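PDB 5M43: putative uncharacterized protein from Chaetomium thermophilum var. thermophilum DSM 1495, which probably removes phosphate from tyrosine, and perhaps serine or threonine, side chains, as the dual-specificity phosphatase domain of Yvh1, a protein linked to ribosome assembly. Local coordinates for residues S134-V139 with L163-D168; T32-S36 with I74-I78; A2-G8 with W145-R150; D58-M62 with K107-V111. One frame throughout, in Å; residues are numbered along the deposited sequence.

From the N terminus, residues 2-8 bring the edge strand of the sheet toward the end of helix 135-147, so contact 3 closes the longest loop, from 2-8 to 145-150. Contacts 2 and 4 lie within that span and cross each other: contact 2 sets strand 33-36 against helix 71-83, and contact 4 joins the 58-62 loop to the start of helix 109-121. Contact 1 opens after both have closed, linking helix 135-147 to helix 157-168, and it crosses contact 3, with which it shares helix 135-147. Contacts 3 and 4 meet where Val-146 packs on Val-111, and contacts 1 and 2 where Trp-166 rests on Val-75.

Contact 1: residues S134-V139 with L163-D168; sequences SAKEAV and LEMWWD
Ala-138 sets its methyl group over the face of the Trp-167 indole, CB standing 3.7 Å from the centroid of the six-membered ring in a CH-pi contact. The CG of Trp-167 lies opposite the backbone N (chi1 180°), which swings the indole toward helix 135-147, and there its CD1 also meets the Ala-135 CB at 3.7 Å. Beside it, Ala-135 CB lies 3.8 Å from Glu-164 CB. Further along, Val-139 CG2 packs 3.9 Å from Leu-163 CB, the two branched side chains crossing nearly at right angles. This is helix-helix packing in the helical part of the phosphatase domain: the axes of the two short segments pass 8.7 Å apart at 108°, and the alanines let the indole lie directly against the helix. Replacing Trp-167 by an alanine would probably strip the Ala-138 methyl of its aromatic cover and open a gap next to Leu-119 of helix 109-121. At the exposed margin, Glu-164 and Lys-136 run side by side, OE1 touching Lys-136 CB at 3.5 Å while the ammonium bends away. A water accepts from Ala-135 N and donates to Asp-168 OD1, tying the two helices together. At the start of helix 135-147, Ser-134 OG accepts from Glu-137 N at 3.0 Å as its N-cap.

Contact 2: residues T32-S36 with I74-I78; sequences THILS and IVRFI
Leu-35 drives its CD2 methyl between Ile-74 and Ile-78, one helical turn apart: it lies 3.7 Å from Ile-74 CG2 and 4.0 Å from Ile-78 CG1. Both isoleucines meet the leucine roughly at right angles, and their branching at CB suits this buried place by offering CG1 and CG2 close to the helix backbone. Phe-77 closes the same patch, its CD2 3.8 Å from Leu-35 CB and its CZ 3.6 Å from Ile-34 O, the ring carried toward the strand with CG trans to the backbone N (chi1 -176°). This is the alpha/beta packing of the phosphatase fold: residues 74-78 of helix 71-83 run at 164° to strand 33-36, whose alternation sends the Ile-34 side chain toward the other side of the sheet. The partly exposed side is looser. His-33 turns the edge of its imidazole toward the Phe-77 face in an offset edge-to-face pair, centroids 6.0 Å apart, and its ND1 shares a hydrogen bond with Thr-32 OG1, which limits the turning of the ring. An alanine in place of Phe-77 would probably leave a gap against Leu-35 and Leu-55 and deprive the His-33 imidazole of its aromatic neighbour. Helix and strand are thus held by apolar contact and shape, with one aromatic pair.

Contact 3: residues A2-G8 with W145-R150; sequences ALNRIKG and WVRETR
Lys-7 lays its extended side chain across the Trp-145 indole. Its CB begins 3.6 Å from NE1, CG follows at 3.5 Å from CZ2, and CD stands over the face, 3.8 Å from the six-membered ring centroid and only 13° off the normal. CE then comes 3.8 Å from CH2, and NZ ends in an off-centre cation-pi position while forming a salt bridge to Glu-148 OE1 at 3.0 Å. Because Glu-148 has a second conformer, that bridge may be only part-time. A lysine fits here because its methylenes cover the ring and its charge still reaches the carboxylate. The same residue uses its backbone: Trp-145 NE1 donates to Lys-7 O at 2.8 Å, approaching from above the carbonyl plane. The 2-8 segment carries the short edge strand 4-5, antiparallel to strand 12-15, and the contact fastens this edge of the sheet to the C-terminal end of helix 135-147. Between them Ile-6 CD1 packs on Val-146 CG1. Thr-149 OG1 donates to Arg-5 O at 2.8 Å and takes a bond from a water that also joins Lys-7 N to Trp-145 O. Arg-150 gives Ala-2 O just a weak bond, its NE and NH2 being directed to the carbonyls of Gly-106 and Met-105.

Contact 4: residues D58-M62 with K107-V111; sequences DIDDM and KSRSV. With NO3 (nitrate ion), chain B.
Asp-61 OD1 accepts two bonds, one from Ser-108 OG at 2.6 Å and one from Asn-156 ND2. The serine hydroxyl arrives 38° out of the carboxylate plane and itself accepts from Asn-156 N, so the small serine joins the 58-62 loop, its own loop and Asn-156. Alongside, Arg-109 NH1 donates to Ile-59 O at 2.9 Å, nearly straight (157°), in the carbonyl plane and on a lone pair. The guanidinium also faces a nitrate, probably from the crystallisation liquor, NE bonding O3 and NH2 bonding O2, each at 2.9 Å; the bend at chi3 (-78°) curls the chain back so that these nitrogens and its own backbone N serve one ion. Arg-109 N also reaches O3 at 2.9 Å, while Ser-108 N, at 2.9 Å, and Lys-107 N share O1, and Met-105 N adds a further bond to the ion. The in-plane bonds to Ile-59 O and the nitrate fix the guanidinium, and Asp-61 CB lies over one face. The run from Cys-103 to Arg-109 matches the CX5R P-loop of protein-tyrosine phosphatases, and the nitrate probably occupies the phosphate place. The 58-62 loop probably corresponds to the general-acid loop of dual-specificity relatives. It follows strand 53-56 and precedes helix 71-83, facing the start of helix 109-121, while Phe-159 of helix 157-168 packs against Ile-59, Asp-61, Ser-108 and Arg-109.

Contact 1: residues S134-V139 with L163-D168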
# COMPACT_ATOMS: atom_id res chain seq x y z
N SER A 134 -20.19 6.89 5.83
CA SER A 134 -20.38 6.02 4.67
C SER A 134 -19.03 5.43 4.25
O SER A 134 -17.97 5.95 4.58
CB SER A 134 -20.99 6.81 3.50
OG SER A 134 -20.06 7.81 3.07
N ALA A 135 -19.09 4.32 3.51
CA ALA A 135 -17.84 3.79 2.96
C ALA A 135 -17.15 4.81 2.06
O ALA A 135 -15.93 4.92 2.07
CB ALA A 135 -18.12 2.50 2.18
N LYS A 136 -17.92 5.50 1.23
CA LYS A 136 -17.33 6.51 0.35
C LYS A 136 -16.60 7.56 1.17
O LYS A 136 -15.46 7.94 0.84
CB LYS A 136 -18.44 7.13 -0.50
CG LYS A 136 -17.87 8.14 -1.49
CD LYS A 136 -18.99 8.91 -2.15
CE LYS A 136 -19.21 8.41 -3.57
NZ LYS A 136 -18.45 9.35 -4.50
N GLU A 137 -17.19 7.98 2.29
CA GLU A 137 -16.51 9.00 3.11
C GLU A 137 -15.27 8.43 3.78
O GLU A 137 -14.23 9.09 3.83
CB GLU A 137 -17.46 9.61 4.14
CG GLU A 137 -16.67 10.27 5.30
CD GLU A 137 -17.42 11.40 6.02
OE1 GLU A 137 -18.65 11.53 5.83
OE2 GLU A 137 -16.77 12.09 6.85
N ALA A 138 -15.33 7.18 4.25
CA ALA A 138 -14.15 6.61 4.91
C ALA A 138 -12.99 6.49 3.93
O ALA A 138 -11.84 6.85 4.23
CB ALA A 138 -14.53 5.25 5.52
N VAL A 139 -13.29 6.00 2.72
CA VAL A 139 -12.25 5.84 1.72
C VAL A 139 -11.68 7.20 1.35
O VAL A 139 -10.47 7.35 1.12
CB VAL A 139 -12.84 5.10 0.50
CG1 VAL A 139 -11.88 5.09 -0.69
CG2 VAL A 139 -13.18 3.67 0.89
N LEU A 163 -12.54 -0.33 -2.87
CA LEU A 163 -12.17 0.05 -1.50
C LEU A 163 -13.40 0.27 -0.63
O LEU A 163 -13.37 -0.01 0.58
CB LEU A 163 -11.31 1.32 -1.52
CG LEU A 163 -9.90 1.04 -2.03
CD1 LEU A 163 -9.22 2.42 -2.29
CD2 LEU A 163 -9.06 0.23 -1.04
N GLU A 164 -14.48 0.79 -1.22
CA GLU A 164 -15.72 0.91 -0.46
C GLU A 164 -16.26 -0.47 -0.12
O GLU A 164 -16.71 -0.70 1.01
CB GLU A 164 -16.77 1.73 -1.24
CG GLU A 164 -16.43 3.23 -1.37
CD GLU A 164 -17.30 3.93 -2.42
OE1 GLU A 164 -16.92 5.05 -2.83
OE2 GLU A 164 -18.31 3.36 -2.85
N MET A 165 -16.17 -1.41 -1.08
CA MET A 165 -16.54 -2.80 -0.75
C MET A 165 -15.69 -3.35 0.39
O MET A 165 -16.21 -3.98 1.31
CB MET A 165 -16.37 -3.71 -1.98
CG MET A 165 -16.96 -3.18 -3.22
SD MET A 165 -16.98 -4.40 -4.55
CE MET A 165 -15.50 -4.51 -5.38
N TRP A 166 -14.38 -3.15 0.30
CA TRP A 166 -13.45 -3.59 1.36
C TRP A 166 -13.89 -3.10 2.75
O TRP A 166 -14.02 -3.89 3.70
CB TRP A 166 -12.07 -3.06 0.98
CG TRP A 166 -10.94 -3.34 1.96
CD1 TRP A 166 -10.16 -2.42 2.62
CD2 TRP A 166 -10.45 -4.64 2.34
NE1 TRP A 166 -9.23 -3.07 3.40
CE2 TRP A 166 -9.36 -4.42 3.23
CE3 TRP A 166 -10.81 -5.95 1.99
CZ2 TRP A 166 -8.64 -5.45 3.78
CZ3 TRP A 166 -10.10 -6.99 2.53
CH2 TRP A 166 -9.01 -6.72 3.42
N TRP A 167 -14.18 -1.81 2.86
CA TRP A 167 -14.66 -1.22 4.12
C TRP A 167 -15.97 -1.87 4.56
O TRP A 167 -16.14 -2.27 5.73
CB TRP A 167 -14.89 0.28 3.92
CG TRP A 167 -15.41 1.03 5.13
CD1 TRP A 167 -16.68 1.44 5.37
CD2 TRP A 167 -14.62 1.52 6.24
NE1 TRP A 167 -16.75 2.14 6.54
CE2 TRP A 167 -15.50 2.23 7.09
CE3 TRP A 167 -13.27 1.41 6.59
CZ2 TRP A 167 -15.06 2.81 8.30
CZ3 TRP A 167 -12.84 2.04 7.75
CH2 TRP A 167 -13.75 2.69 8.61
N ASP A 168 -16.94 -1.94 3.65
CA ASP A 168 -18.23 -2.50 4.03
C ASP A 168 -18.18 -4.00 4.37
O ASP A 168 -19.07 -4.49 5.07
CB ASP A 168 -19.26 -2.26 2.90
CG ASP A 168 -19.84 -0.83 2.88
OD1 ASP A 168 -19.71 -0.11 3.90
OD2 ASP A 168 -20.44 -0.45 1.84
O HOH W 1 -21.20 2.38 3.72

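Contact 2: residues T32-S36 with I74-I78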
# COMPACT_ATOMS: atom_id res chain seq x y z
N THR A 32 13.14 -2.56 3.41
CA THR A 32 13.42 -3.99 3.53
C THR A 32 12.42 -4.85 2.78
O THR A 32 12.69 -6.04 2.51
CB THR A 32 13.40 -4.40 5.01
OG1 THR A 32 12.13 -4.06 5.58
CG2 THR A 32 14.49 -3.71 5.81
N HIS A 33 11.26 -4.30 2.46
CA HIS A 33 10.16 -5.04 1.87
C HIS A 33 9.60 -4.21 0.75
O HIS A 33 9.39 -3.02 0.93
CB HIS A 33 9.01 -5.32 2.87
CG HIS A 33 9.38 -6.28 3.96
ND1 HIS A 33 10.30 -6.00 4.94
CD2 HIS A 33 8.89 -7.51 4.24
CE1 HIS A 33 10.39 -7.03 5.77
NE2 HIS A 33 9.55 -7.97 5.36
N ILE A 34 9.36 -4.83 -0.41
CA ILE A 34 8.75 -4.13 -1.54
C ILE A 34 7.51 -4.91 -1.97
O ILE A 34 7.60 -6.10 -2.30
CB ILE A 34 9.72 -3.98 -2.72
CG1 ILE A 34 10.92 -3.09 -2.31
CG2 ILE A 34 8.99 -3.42 -3.97
CD1 ILE A 34 11.92 -2.88 -3.42
N LEU A 35 6.35 -4.24 -1.96
CA LEU A 35 5.12 -4.76 -2.58
C LEU A 35 4.93 -4.04 -3.90
O LEU A 35 4.72 -2.82 -3.92
CB LEU A 35 3.94 -4.51 -1.64
CG LEU A 35 2.58 -4.86 -2.25
CD1 LEU A 35 2.51 -6.35 -2.62
CD2 LEU A 35 1.44 -4.49 -1.29
N SER A 36 5.03 -4.79 -5.01
CA SER A 36 4.76 -4.28 -6.35
C SER A 36 3.30 -4.57 -6.68
O SER A 36 2.93 -5.72 -6.93
CB SER A 36 5.69 -4.90 -7.39
OG SER A 36 7.06 -4.79 -7.00
N ILE A 74 -2.37 -8.43 0.31
CA ILE A 74 -1.68 -7.13 0.32
C ILE A 74 -1.53 -6.60 1.73
O ILE A 74 -0.43 -6.21 2.14
CB ILE A 74 -2.46 -6.15 -0.57
CG1 ILE A 74 -2.09 -6.49 -1.99
CG2 ILE A 74 -2.11 -4.67 -0.19
CD1 ILE A 74 -2.91 -5.69 -3.05
N VAL A 75 -2.64 -6.53 2.46
CA VAL A 75 -2.61 -6.00 3.83
C VAL A 75 -1.73 -6.86 4.74
O VAL A 75 -0.95 -6.32 5.55
CB VAL A 75 -4.05 -5.86 4.35
CG1 VAL A 75 -4.10 -5.53 5.82
CG2 VAL A 75 -4.79 -4.77 3.56
N ARG A 76 -1.84 -8.19 4.64
CA ARG A 76 -0.97 -9.08 5.43
C ARG A 76 0.51 -8.86 5.10
O ARG A 76 1.36 -8.86 6.00
CB ARG A 76 -1.37 -10.55 5.23
CG ARG A 76 -2.72 -10.87 5.90
CD ARG A 76 -2.95 -12.38 5.97
NE ARG A 76 -2.93 -12.95 4.63
CZ ARG A 76 -4.02 -13.24 3.92
NH1 ARG A 76 -5.25 -13.05 4.43
NH2 ARG A 76 -3.88 -13.74 2.69
N PHE A 77 0.85 -8.63 3.81
CA PHE A 77 2.24 -8.38 3.46
C PHE A 77 2.77 -7.10 4.10
O PHE A 77 3.84 -7.08 4.71
CB PHE A 77 2.41 -8.25 1.93
CG PHE A 77 3.82 -8.09 1.52
CD1 PHE A 77 4.61 -9.23 1.27
CD2 PHE A 77 4.36 -6.79 1.35
CE1 PHE A 77 5.95 -9.09 0.87
CE2 PHE A 77 5.72 -6.63 0.95
CZ PHE A 77 6.51 -7.81 0.71
N ILE A 78 2.00 -6.02 4.01
CA ILE A 78 2.41 -4.74 4.58
C ILE A 78 2.51 -4.85 6.10
O ILE A 78 3.53 -4.48 6.72
CB ILE A 78 1.43 -3.63 4.17
CG1 ILE A 78 1.45 -3.44 2.62
CG2 ILE A 78 1.78 -2.31 4.90
CD1 ILE A 78 0.35 -2.56 2.14

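Contact 3: residues A2-G8 with W145-R150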
# COMPACT_ATOMS: atom_id res chain seq x y z
N ALA A 2 10.20 10.50 -6.33
CA ALA A 2 10.50 10.23 -4.95
C ALA A 2 9.71 9.05 -4.49
O ALA A 2 8.68 8.67 -5.06
CB ALA A 2 10.18 11.40 -4.05
N LEU A 3 10.19 8.50 -3.42
CA LEU A 3 9.39 7.56 -2.63
C LEU A 3 8.91 8.29 -1.38
O LEU A 3 9.73 8.67 -0.52
CB LEU A 3 10.23 6.36 -2.23
CG LEU A 3 10.89 5.70 -3.45
CD1 LEU A 3 11.73 4.59 -2.86
CD2 LEU A 3 9.84 5.16 -4.45
N ASN A 4 7.61 8.49 -1.25
CA ASN A 4 7.09 9.30 -0.16
C ASN A 4 6.65 8.46 1.02
O ASN A 4 6.10 7.37 0.87
CB ASN A 4 5.92 10.14 -0.64
CG ASN A 4 6.38 11.23 -1.59
OD1 ASN A 4 7.22 12.09 -1.25
ND2 ASN A 4 5.90 11.14 -2.82
N ARG A 5 6.93 8.98 2.22
CA ARG A 5 6.55 8.28 3.45
C ARG A 5 5.12 8.63 3.83
O ARG A 5 4.76 9.82 3.96
CB ARG A 5 7.52 8.70 4.56
CG ARG A 5 7.29 7.85 5.86
CD ARG A 5 8.06 8.50 7.05
NE ARG A 5 7.92 7.73 8.29
CZ ARG A 5 6.86 7.82 9.07
NH1 ARG A 5 5.89 8.69 8.74
NH2 ARG A 5 6.84 7.15 10.27
N ILE A 6 4.29 7.58 4.08
CA ILE A 6 2.92 7.83 4.50
C ILE A 6 2.87 8.47 5.90
O ILE A 6 3.59 8.05 6.82
CB ILE A 6 2.17 6.48 4.48
CG1 ILE A 6 2.19 5.85 3.04
CG2 ILE A 6 0.73 6.68 5.00
CD1 ILE A 6 1.52 6.79 1.95
N LYS A 7 2.01 9.47 6.08
CA LYS A 7 1.83 10.13 7.38
C LYS A 7 1.45 9.13 8.47
O LYS A 7 0.66 8.20 8.22
CB LYS A 7 0.75 11.21 7.23
CG LYS A 7 0.41 11.95 8.51
CD LYS A 7 -0.72 12.96 8.27
CE LYS A 7 -0.94 13.75 9.58
NZ LYS A 7 -2.01 14.76 9.38
N GLY A 8 2.10 9.28 9.62
CA GLY A 8 1.76 8.41 10.73
C GLY A 8 2.95 7.68 11.28
O GLY A 8 4.10 8.02 11.04
N TRP A 145 -5.65 11.42 3.45
CA TRP A 145 -4.51 11.16 4.33
C TRP A 145 -3.25 10.84 3.52
O TRP A 145 -2.17 11.41 3.75
CB TRP A 145 -4.87 10.00 5.27
CG TRP A 145 -3.78 9.68 6.30
CD1 TRP A 145 -2.69 8.87 6.13
CD2 TRP A 145 -3.74 10.15 7.62
NE1 TRP A 145 -1.96 8.80 7.32
CE2 TRP A 145 -2.58 9.59 8.23
CE3 TRP A 145 -4.56 11.00 8.36
CZ2 TRP A 145 -2.23 9.84 9.58
CZ3 TRP A 145 -4.19 11.26 9.73
CH2 TRP A 145 -3.06 10.67 10.30
N VAL A 146 -3.38 9.95 2.54
CA VAL A 146 -2.27 9.62 1.67
C VAL A 146 -1.79 10.87 0.94
O VAL A 146 -0.58 11.09 0.82
CB VAL A 146 -2.66 8.52 0.67
CG1 VAL A 146 -1.54 8.28 -0.34
CG2 VAL A 146 -2.92 7.20 1.50
N ARG A 147 -2.72 11.68 0.44
CA ARG A 147 -2.38 12.87 -0.36
C ARG A 147 -1.57 13.89 0.46
O ARG A 147 -0.91 14.78 -0.15
CB ARG A 147 -3.64 13.54 -0.88
CG ARG A 147 -4.16 12.82 -2.12
CD ARG A 147 -5.54 13.30 -2.49
NE ARG A 147 -5.85 12.79 -3.82
CZ ARG A 147 -7.00 13.00 -4.43
NH1 ARG A 147 -7.98 13.70 -3.82
NH2 ARG A 147 -7.19 12.53 -5.67
N GLU A 148 -1.55 13.78 1.79
CA GLU A 148 -0.73 14.72 2.55
C GLU A 148 0.75 14.55 2.26
O GLU A 148 1.52 15.51 2.44
CB GLU A 148 -1.02 14.57 4.05
CG GLU A 148 -2.44 14.97 4.39
CD GLU A 148 -2.68 15.11 5.87
OE1 GLU A 148 -1.85 15.75 6.55
OE2 GLU A 148 -3.72 14.60 6.34
N THR A 149 1.20 13.37 1.85
CA THR A 149 2.60 13.21 1.45
C THR A 149 2.78 12.68 0.05
O THR A 149 3.92 12.74 -0.46
CB THR A 149 3.38 12.29 2.40
OG1 THR A 149 2.82 10.96 2.32
CG2 THR A 149 3.30 12.80 3.82
N ARG A 150 1.70 12.18 -0.61
CA ARG A 150 1.76 11.74 -2.01
C ARG A 150 0.64 12.48 -2.74
O ARG A 150 -0.42 11.92 -3.03
CB ARG A 150 1.60 10.21 -2.09
CG ARG A 150 1.77 9.65 -3.51
CD ARG A 150 3.23 9.68 -3.93
NE ARG A 150 3.43 9.07 -5.29
CZ ARG A 150 4.63 9.08 -5.91
NH1 ARG A 150 5.68 9.65 -5.27
NH2 ARG A 150 4.83 8.56 -7.12
O HOH W 2 8.01 7.63 -7.27
O HOH W 3 7.33 11.32 -7.01
O HOH W 4 0.45 10.25 3.77

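Contact 4: residues D58-M62 with K107-V111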
# COMPACT_ATOMS: atom_id res chain seq x y z
N ASP A 58 0.26 -9.05 -10.44
CA ASP A 58 0.10 -8.62 -11.82
C ASP A 58 -1.29 -8.02 -11.97
O ASP A 58 -2.28 -8.75 -12.10
CB ASP A 58 0.31 -9.81 -12.76
CG ASP A 58 0.26 -9.43 -14.19
OD1 ASP A 58 0.20 -10.36 -15.02
OD2 ASP A 58 0.22 -8.24 -14.49
N ILE A 59 -1.39 -6.69 -11.94
CA ILE A 59 -2.67 -6.03 -12.18
C ILE A 59 -2.43 -4.73 -12.90
O ILE A 59 -1.40 -4.07 -12.70
CB ILE A 59 -3.45 -5.78 -10.85
CG1 ILE A 59 -4.84 -5.19 -11.07
CG2 ILE A 59 -2.66 -4.93 -9.90
CD1 ILE A 59 -5.68 -5.12 -9.74
N ASP A 60 -3.38 -4.38 -13.75
CA ASP A 60 -3.33 -3.14 -14.52
C ASP A 60 -4.13 -2.06 -13.82
O ASP A 60 -5.00 -2.33 -12.99
CB ASP A 60 -3.92 -3.36 -15.92
CG ASP A 60 -2.91 -3.88 -16.91
OD1 ASP A 60 -1.78 -4.27 -16.51
OD2 ASP A 60 -3.30 -3.93 -18.13
N ASP A 61 -3.86 -0.82 -14.22
CA ASP A 61 -4.57 0.31 -13.62
C ASP A 61 -5.78 0.63 -14.48
O ASP A 61 -5.81 1.60 -15.26
CB ASP A 61 -3.65 1.53 -13.51
CG ASP A 61 -4.37 2.68 -12.91
OD1 ASP A 61 -5.29 2.42 -12.11
OD2 ASP A 61 -4.01 3.83 -13.18
N MET A 62 -6.79 -0.22 -14.35
CA MET A 62 -8.02 -0.08 -15.12
C MET A 62 -9.19 -0.36 -14.21
O MET A 62 -9.06 -1.14 -13.27
CB MET A 62 -8.06 -1.02 -16.33
CG MET A 62 -7.04 -0.56 -17.34
SD MET A 62 -7.31 -1.47 -18.81
CE MET A 62 -6.51 -2.99 -18.37
N LYS A 107 0.27 6.33 -8.11
CA LYS A 107 -0.96 7.11 -8.13
C LYS A 107 -2.17 6.28 -7.79
O LYS A 107 -3.00 6.70 -6.97
CB LYS A 107 -1.19 7.77 -9.52
CG LYS A 107 -2.53 8.44 -9.64
CD LYS A 107 -2.65 9.04 -11.04
CE LYS A 107 -3.99 9.68 -11.21
NZ LYS A 107 -4.20 10.10 -12.69
N SER A 108 -2.34 5.12 -8.43
CA SER A 108 -3.61 4.40 -8.39
C SER A 108 -3.46 3.01 -7.78
O SER A 108 -4.04 2.72 -6.72
CB SER A 108 -4.19 4.37 -9.81
OG SER A 108 -5.44 3.65 -9.79
N ARG A 109 -2.67 2.13 -8.40
CA ARG A 109 -2.56 0.76 -7.89
C ARG A 109 -1.94 0.73 -6.47
O ARG A 109 -2.51 0.13 -5.55
CB ARG A 109 -1.74 -0.09 -8.84
CG ARG A 109 -2.59 -0.56 -10.06
CD ARG A 109 -1.68 -1.16 -11.06
NE ARG A 109 -0.96 -0.10 -11.79
CZ ARG A 109 -0.29 -0.33 -12.92
NH1 ARG A 109 -0.25 -1.56 -13.43
NH2 ARG A 109 0.33 0.70 -13.57
N SER A 110 -0.75 1.31 -6.29
CA SER A 110 -0.07 1.25 -5.00
C SER A 110 -0.87 1.99 -3.93
O SER A 110 -0.89 1.58 -2.77
CB SER A 110 1.37 1.84 -5.08
OG SER A 110 1.27 3.12 -5.66
N VAL A 111 -1.48 3.12 -4.31
CA VAL A 111 -2.24 3.92 -3.36
C VAL A 111 -3.44 3.12 -2.87
O VAL A 111 -3.83 3.23 -1.71
CB VAL A 111 -2.64 5.25 -4.02
CG1 VAL A 111 -3.64 6.08 -3.20
CG2 VAL A 111 -1.38 6.12 -4.21
N NO3 B . -0.53 3.48 -11.25
O1 NO3 B . -0.54 4.60 -10.66
O2 NO3 B . 0.44 3.17 -11.99
O3 NO3 B . -1.41 2.63 -10.96